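Local coordinates for inositol-1-monophosphatase (Thermotoga maritima, PDB 2P3V) that hydrolyses phosphate monoesters, including fructose 1,6-bisphosphate and inositol 1-phosphate, as a magnesium-dependent phosphatase of broad specificity, at the interface of chains A and B. Coordinates in Å, arbitrary orientation; residue numbers count along the deposited sequence, not the author numbering. Chains: chain A/B, Inositol-1-monophosphatase.

Contact 1 and contact 2 lie in one two-fold symmetric interface of the homotetramer, the centres of their C-alpha atoms about 21 Å apart. Residues 35, 85, 152 and 170 occur in both with the chains exchanged: B:Arg170 in contact 1 and A:Arg170 in contact 2, each from strand 170-172, reach the partner's loop at residue 35 and its helix 84-89. Contact 1 extends along the strand to B:Ile171 and the putative substrate-binding B:Arg172, whereas contact 2 extends back to A:Thr168 and A:Arg169. The lysine differs between them: B:Lys35 bridges two carbonyls, while A:Lys35 is poorly ordered. The repeated arginine contact ties the subunits together at two places.

Contact 1: the interface of chains A and B. Residues chain A 35-36, 85, 152, 173, 175; chain B 170-172.
This two-fold subunit interface of the homotetramer brings B:Arg170, B:Ile171 and B:Arg172, on strand 170-172, against loops and a helix of chain A, joining two active-site-bearing subunits of the inositol monophosphatase family. The helix, 84-89, begins at the threonine of the family's metal- and substrate-binding Asp-Gly-Thr segment and presents A:Ile85 to the strand.

B:Arg170 is bent at chi2 (-64°), which turns its guanidinium away from the strand and toward A:Ile85, A:Lys35 and A:Asp36. The methyl CD1 of A:Ile85 rests on one face of that group, toward its rim, 3.4 Å from NH1, and the two side chains cross at about a right angle. Alongside the aliphatic part, CB of A:Ser152 packs 3.3 Å from CD of B:Arg170. At the polar end, NH1 donates to the backbone O of A:Lys35 at 3.3 Å, a long bond that arrives from above the carbonyl plane. The other terminal nitrogen, NH2, makes a salt bridge to the carboxylate OD2 of A:Asp36 at 3.1 Å. The two planes stand 76° apart and the N-H does not point at the oxygen, so this pairing is probably mainly electrostatic; A:Lys35 and A:Asp36 are also poorly ordered.

Further along, the guanidinium of B:Arg172 lies flat beneath A:Gly175, whose CA sits over its centre, 3.4 Å from CZ. OG of A:Ser152 approaches the same group at its edge, in plane, 3.4 Å from NH2. B:Arg172 is a likely substrate-binding residue, so this packing may couple the interface to substrate binding. Next to it, the methyl CG2 of A:Ile173 meets the backbone O of B:Ile171 at 3.4 Å.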
loop_
_atom_site.group_PDB
_atom_site.type_symbol
_atom_site.label_atom_id
_atom_site.label_comp_id
_atom_site.label_asym_id
_atom_site.label_seq_id
_atom_site.Cartn_x
_atom_site.Cartn_y
_atom_site.Cartn_z
ATOM N N LYS A 35 -4.105 9.280 -31.606
ATOM C CA LYS A 35 -3.383 8.194 -30.945
ATOM C C LYS A 35 -3.734 8.050 -29.473
ATOM O O LYS A 35 -3.950 6.943 -28.988
ATOM C CB LYS A 35 -1.880 8.437 -31.094
ATOM C CG LYS A 35 -1.488 9.878 -30.790
ATOM C CD LYS A 35 -0.183 10.278 -31.464
ATOM C CE LYS A 35 0.044 11.786 -31.370
ATOM N NZ LYS A 35 -1.031 12.565 -32.056
ATOM N N ASP A 36 -3.790 9.173 -28.765
ATOM C CA ASP A 36 -4.106 9.166 -27.344
ATOM C C ASP A 36 -5.574 9.522 -27.077
ATOM O O ASP A 36 -6.335 9.811 -28.002
ATOM C CB ASP A 36 -3.190 10.148 -26.605
ATOM C CG ASP A 36 -2.600 9.558 -25.329
ATOM O OD1 ASP A 36 -3.365 9.187 -24.411
ATOM O OD2 ASP A 36 -1.357 9.470 -25.244
ATOM N N ILE A 85 -4.245 6.363 -20.962
ATOM C CA ILE A 85 -4.625 5.067 -21.499
ATOM C C ILE A 85 -4.501 4.002 -20.421
ATOM O O ILE A 85 -5.434 3.214 -20.209
ATOM C CB ILE A 85 -3.758 4.702 -22.707
ATOM C CG1 ILE A 85 -4.045 5.698 -23.842
ATOM C CG2 ILE A 85 -4.008 3.245 -23.118
ATOM C CD1 ILE A 85 -3.243 5.454 -25.118
ATOM N N SER A 152 5.590 4.704 -26.625
ATOM C CA SER A 152 4.973 4.036 -27.759
ATOM C C SER A 152 4.834 5.014 -28.927
ATOM O O SER A 152 3.883 5.796 -28.984
ATOM C CB SER A 152 3.609 3.479 -27.357
ATOM O OG SER A 152 3.763 2.402 -26.447
ATOM N N ILE A 173 8.309 -0.869 -21.846
ATOM C CA ILE A 173 7.352 0.099 -22.347
ATOM C C ILE A 173 6.288 0.072 -21.249
ATOM O O ILE A 173 5.470 -0.860 -21.168
ATOM C CB ILE A 173 6.759 -0.306 -23.708
ATOM C CG1 ILE A 173 7.871 -0.423 -24.755
ATOM C CG2 ILE A 173 5.777 0.757 -24.166
ATOM C CD1 ILE A 173 7.404 -0.929 -26.109
ATOM N N GLY A 175 4.203 3.020 -20.239
ATOM C CA GLY A 175 2.991 3.786 -20.474
ATOM C C GLY A 175 2.713 5.087 -19.736
ATOM O O GLY A 175 1.595 5.607 -19.831
ATOM N N ARG B 170 -2.190 0.706 -27.984
ATOM C CA ARG B 170 -0.869 0.692 -27.349
ATOM C C ARG B 170 -0.458 -0.744 -27.090
ATOM O O ARG B 170 -1.298 -1.639 -27.022
ATOM C CB ARG B 170 -0.870 1.418 -25.999
ATOM C CG ARG B 170 -0.865 2.930 -26.062
ATOM C CD ARG B 170 0.404 3.469 -26.701
ATOM N NE ARG B 170 0.498 4.919 -26.542
ATOM C CZ ARG B 170 -0.311 5.801 -27.122
ATOM N NH1 ARG B 170 -1.286 5.391 -27.919
ATOM N NH2 ARG B 170 -0.155 7.094 -26.889
ATOM N N ILE B 171 0.849 -0.940 -26.947
ATOM C CA ILE B 171 1.444 -2.243 -26.658
ATOM C C ILE B 171 2.369 -2.031 -25.453
ATOM O O ILE B 171 3.233 -1.150 -25.473
ATOM C CB ILE B 171 2.282 -2.764 -27.842
ATOM C CG1 ILE B 171 1.375 -3.105 -29.024
ATOM C CG2 ILE B 171 3.089 -3.979 -27.413
ATOM C CD1 ILE B 171 0.449 -4.273 -28.780
ATOM N N ARG B 172 2.181 -2.824 -24.402
ATOM C CA ARG B 172 3.003 -2.692 -23.206
ATOM C C ARG B 172 3.976 -3.839 -23.059
ATOM O O ARG B 172 3.728 -4.941 -23.539
ATOM C CB ARG B 172 2.119 -2.637 -21.957
ATOM C CG ARG B 172 1.190 -1.436 -21.877
ATOM C CD ARG B 172 1.948 -0.124 -21.687
ATOM N NE ARG B 172 1.022 1.006 -21.693
ATOM C CZ ARG B 172 1.010 1.971 -22.609
ATOM N NH1 ARG B 172 0.118 2.949 -22.529
ATOM N NH2 ARG B 172 1.899 1.972 -23.595
#

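Contact 2: the interface of chains A and B. Residues chain A 168-170; chain B 34-35, 85, 152.
Bends at chi3 (75°) and chi4 in B:Lys35 curl its chain back so that the amino group faces the backbone of A:Thr168 and A:Arg169, while a bend at chi2 (-77°) in A:Arg170 swings its guanidinium toward the carbonyl of the same lysine. Side chains thus reach across in both directions, each to backbone carbonyls of the other chain, in the two-fold interface of this inositol monophosphatase family tetramer.

The side-chain amino nitrogen NZ of B:Lys35 donates to O of A:Thr168 at 2.7 Å and to O of A:Arg169 at 2.8 Å, in both cases from above the carbonyl plane. It thereby bridges successive carbonyls of the loop that leads into strand 170-172. In return, A:Arg170 grips O of B:Lys35 end-on with both terminal nitrogens. NH1 approaches in the carbonyl plane on a lone pair, 2.7 Å from that O. NH2, 2.9 Å from the same O of B:Lys35, comes in nearly along the C=O axis (161°), and the acceptor lies close to the guanidinium plane.

Within chain A, NH1 of A:Arg170 also donates to O of A:Arg169 at 2.6 Å. This bond and the one from B:Lys35 NZ reach that oxygen from opposite faces of its plane, and the intrachain bond is likely to help fix the turn of the guanidinium. The methyl CD1 of B:Ile85 covers one guanidinium face, toward the rim, 3.3 Å from NH1 of A:Arg170, the side chains crossing at about a right angle. With an alanine in place of A:Arg170, the carbonyl of B:Lys35 would probably lose its paired donors and the B:Ile85 methyl its flat packing surface.

Beyond the lysine, the ring of B:Phe34 turns its edge to A:Thr168, whose carbonyl O lies in the ring plane beside CE2.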
loop_
_atom_site.group_PDB
_atom_site.type_symbol
_atom_site.label_atom_id
_atom_site.label_comp_id
_atom_site.label_asym_id
_atom_site.label_seq_id
_atom_site.Cartn_x
_atom_site.Cartn_y
_atom_site.Cartn_z
ATOM N N THR A 168 21.144 -4.968 -24.875
ATOM C CA THR A 168 20.797 -4.687 -23.483
ATOM C C THR A 168 20.098 -5.876 -22.857
ATOM O O THR A 168 19.858 -6.879 -23.526
ATOM C CB THR A 168 19.864 -3.456 -23.353
ATOM O OG1 THR A 168 18.659 -3.675 -24.099
ATOM C CG2 THR A 168 20.554 -2.216 -23.861
ATOM N N ARG A 169 19.785 -5.770 -21.569
ATOM C CA ARG A 169 19.081 -6.843 -20.880
ATOM C C ARG A 169 17.632 -6.892 -21.345
ATOM O O ARG A 169 17.151 -7.926 -21.809
ATOM C CB ARG A 169 19.100 -6.623 -19.375
ATOM C CG ARG A 169 20.403 -6.971 -18.742
ATOM C CD ARG A 169 20.319 -6.848 -17.247
ATOM N NE ARG A 169 21.528 -7.366 -16.623
ATOM C CZ ARG A 169 21.898 -7.080 -15.383
ATOM N NH1 ARG A 169 21.145 -6.275 -14.641
ATOM N NH2 ARG A 169 23.020 -7.591 -14.891
ATOM N N ARG A 170 16.941 -5.763 -21.215
ATOM C CA ARG A 170 15.543 -5.663 -21.613
ATOM C C ARG A 170 15.180 -4.228 -21.959
ATOM O O ARG A 170 15.884 -3.293 -21.594
ATOM C CB ARG A 170 14.638 -6.115 -20.461
ATOM C CG ARG A 170 14.771 -7.570 -20.051
ATOM C CD ARG A 170 14.064 -8.505 -21.024
ATOM N NE ARG A 170 14.028 -9.876 -20.517
ATOM C CZ ARG A 170 15.094 -10.662 -20.429
ATOM N NH1 ARG A 170 16.274 -10.215 -20.821
ATOM N NH2 ARG A 170 14.981 -11.884 -19.938
ATOM N N PHE B 34 23.631 -12.753 -21.053
ATOM C CA PHE B 34 23.463 -11.579 -20.191
ATOM C C PHE B 34 22.003 -11.134 -20.089
ATOM O O PHE B 34 21.634 -10.361 -19.199
ATOM C CB PHE B 34 24.367 -10.407 -20.636
ATOM C CG PHE B 34 24.027 -9.818 -21.982
ATOM C CD1 PHE B 34 24.888 -9.987 -23.061
ATOM C CD2 PHE B 34 22.879 -9.044 -22.156
ATOM C CE1 PHE B 34 24.614 -9.390 -24.299
ATOM C CE2 PHE B 34 22.596 -8.442 -23.386
ATOM C CZ PHE B 34 23.465 -8.616 -24.460
ATOM N N LYS B 35 21.176 -11.637 -20.997
ATOM C CA LYS B 35 19.760 -11.316 -20.987
ATOM C C LYS B 35 19.008 -12.341 -20.139
ATOM O O LYS B 35 17.846 -12.134 -19.801
ATOM C CB LYS B 35 19.211 -11.304 -22.418
ATOM C CG LYS B 35 19.801 -10.202 -23.276
ATOM C CD LYS B 35 19.244 -10.205 -24.694
ATOM C CE LYS B 35 17.818 -9.661 -24.762
ATOM N NZ LYS B 35 17.752 -8.182 -24.579
ATOM N N ILE B 85 14.785 -9.789 -13.649
ATOM C CA ILE B 85 15.481 -8.587 -14.069
ATOM C C ILE B 85 14.842 -7.333 -13.510
ATOM O O ILE B 85 15.551 -6.420 -13.088
ATOM C CB ILE B 85 15.579 -8.502 -15.612
ATOM C CG1 ILE B 85 16.597 -9.540 -16.108
ATOM C CG2 ILE B 85 16.012 -7.100 -16.039
ATOM C CD1 ILE B 85 16.736 -9.627 -17.600
ATOM N N SER B 152 10.000 -9.535 -23.842
ATOM C CA SER B 152 11.157 -9.006 -24.558
ATOM C C SER B 152 12.011 -10.115 -25.160
ATOM O O SER B 152 12.995 -10.566 -24.568
ATOM C CB SER B 152 12.011 -8.137 -23.627
ATOM O OG SER B 152 11.333 -6.944 -23.265
#